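Long-range contact in putative uncharacterized protein PH0594 (Pyrococcus horikoshii, PDB 4HXG), which probably acts as a serine peptidase of the acylaminoacyl peptidase type, assembling into a self-compartmentalizing hexamer that selects its substrates through multimerization: residues F[379-384]-F[461-466]. The protein carries 1 engineered substitution. Sequence-based numbering, arbitrary orientation.
Engineered in segment 461-466: Ala466 (natural residue Ser).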
# COMPACT_ATOMS: atom_id res chain seq x y z
N PRO F 379 -53.46 3.75 -14.93
CA PRO F 379 -52.66 3.38 -16.10
C PRO F 379 -52.32 1.90 -16.04
O PRO F 379 -52.41 1.31 -14.97
CB PRO F 379 -51.40 4.23 -15.94
CG PRO F 379 -51.30 4.49 -14.50
CD PRO F 379 -52.71 4.61 -13.99
N VAL F 380 -51.94 1.33 -17.18
CA VAL F 380 -51.70 -0.10 -17.26
C VAL F 380 -50.34 -0.42 -17.86
O VAL F 380 -49.92 0.17 -18.86
CB VAL F 380 -52.78 -0.79 -18.12
CG1 VAL F 380 -52.52 -2.30 -18.19
CG2 VAL F 380 -54.16 -0.50 -17.56
N ILE F 381 -49.64 -1.37 -17.23
CA ILE F 381 -48.39 -1.87 -17.77
C ILE F 381 -48.57 -3.32 -18.15
O ILE F 381 -49.03 -4.12 -17.34
CB ILE F 381 -47.24 -1.74 -16.76
CG1 ILE F 381 -47.04 -0.28 -16.36
CG2 ILE F 381 -45.95 -2.32 -17.33
CD1 ILE F 381 -45.95 -0.07 -15.34
N VAL F 382 -48.19 -3.65 -19.38
CA VAL F 382 -48.29 -5.00 -19.88
C VAL F 382 -46.91 -5.63 -19.94
O VAL F 382 -46.09 -5.23 -20.77
CB VAL F 382 -48.83 -5.02 -21.32
CG1 VAL F 382 -48.81 -6.44 -21.87
CG2 VAL F 382 -50.23 -4.44 -21.36
N PHE F 383 -46.64 -6.60 -19.08
CA PHE F 383 -45.37 -7.32 -19.10
C PHE F 383 -45.41 -8.50 -20.06
O PHE F 383 -46.41 -9.20 -20.14
CB PHE F 383 -45.00 -7.83 -17.70
CG PHE F 383 -44.64 -6.75 -16.72
CD1 PHE F 383 -43.33 -6.51 -16.39
CD2 PHE F 383 -45.62 -5.98 -16.12
CE1 PHE F 383 -43.00 -5.53 -15.49
CE2 PHE F 383 -45.29 -5.00 -15.22
CZ PHE F 383 -43.98 -4.77 -14.90
N VAL F 384 -44.30 -8.73 -20.76
CA VAL F 384 -44.20 -9.86 -21.68
C VAL F 384 -42.96 -10.66 -21.34
O VAL F 384 -41.84 -10.17 -21.48
CB VAL F 384 -44.10 -9.38 -23.14
CG1 VAL F 384 -43.87 -10.56 -24.07
CG2 VAL F 384 -45.35 -8.62 -23.53
N GLY F 461 -48.99 0.96 -21.30
CA GLY F 461 -47.62 0.75 -21.71
C GLY F 461 -47.32 -0.72 -21.82
O GLY F 461 -48.10 -1.56 -21.37
N ILE F 462 -46.17 -1.03 -22.40
CA ILE F 462 -45.74 -2.41 -22.56
C ILE F 462 -44.23 -2.48 -22.32
O ILE F 462 -43.48 -1.59 -22.72
CB ILE F 462 -46.11 -2.96 -23.96
CG1 ILE F 462 -45.93 -4.47 -24.03
CG2 ILE F 462 -45.33 -2.24 -25.06
CD1 ILE F 462 -46.43 -5.09 -25.34
N THR F 463 -43.78 -3.52 -21.62
CA THR F 463 -42.35 -3.67 -21.35
C THR F 463 -41.97 -5.14 -21.25
O THR F 463 -42.79 -5.98 -20.87
CB THR F 463 -41.93 -2.93 -20.05
OG1 THR F 463 -40.50 -2.90 -19.95
CG2 THR F 463 -42.54 -3.61 -18.82
N GLY F 464 -40.72 -5.45 -21.60
CA GLY F 464 -40.26 -6.82 -21.58
C GLY F 464 -38.76 -6.94 -21.73
O GLY F 464 -38.11 -6.04 -22.26
N ILE F 465 -38.22 -8.06 -21.27
CA ILE F 465 -36.79 -8.35 -21.37
C ILE F 465 -36.60 -9.52 -22.32
O ILE F 465 -37.43 -10.42 -22.37
CB ILE F 465 -36.22 -8.73 -19.98
CG1 ILE F 465 -36.41 -7.58 -18.99
CG2 ILE F 465 -34.75 -9.11 -20.09
CD1 ILE F 465 -36.40 -8.02 -17.54
N ALA F 466 -35.50 -9.52 -23.07
CA ALA F 466 -35.22 -10.61 -23.99
C ALA F 466 -36.32 -10.74 -25.06
O ALA F 466 -36.60 -9.79 -25.79
CB ALA F 466 -35.05 -11.91 -23.23
O HOH W 1 -39.71 -9.74 -19.70
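Thr463 lays its methyl CG2 over one face of the Phe383 ring, a CH-pi contact 4.1 Å from the ring centroid and displaced toward the rim at CD1 and CE1. The same methyl meets Ile381 CG2 at 3.9 Å, and so sits against both neighbours on this side of the sheet. It reaches them because CG2 lies between the backbone N and the carbonyl carbon, while OG1 is anti to the N (chi1 -170°) and hydrogen-bonds the carbonyl of Ile486 on the next strand. On the other side of the sheet, Ile462 extends fully and crosses Val382 at an angle, with CG1 4.0 Å from Val382 CB; its end, CD1, meets CG2 of Val384. Phe596 and Phe600 of helix 586-605 close over the Thr463 side, whereas on the Ile462 side helix 467-478 packs Thr472, Ala475 and Leu476 on Ile462 and Met471 on Val384.

Four backbone hydrogen bonds hold the two parallel strands together. Gly461 N donates to Val380 O (2.7 Å, 164° at the hydrogen), and Gly461 O then accepts from Val382 N. Thr463 repeats the pattern: its N binds Val382 O at 3.0 Å and its O accepts from Val384 N. Beyond this point the strands are bridged by a water, which donates to Val384 O and accepts from Ile465 N at 2.7 Å. Through its other edge, strand 379-384 bonds to Tyr409 and Val411, so it is interior to the sheet. Strand 461-465 runs into Ala466, an engineered residue (serine in nature) at the N-cap of helix 467-478. This strand, tight turn and helix, with the natural serine replaced at the turn, are consistent with the nucleophile elbow of the alpha/beta-hydrolase fold, at the end of strand 459-465, which pairs in parallel with strand 378-384 in the central sheet.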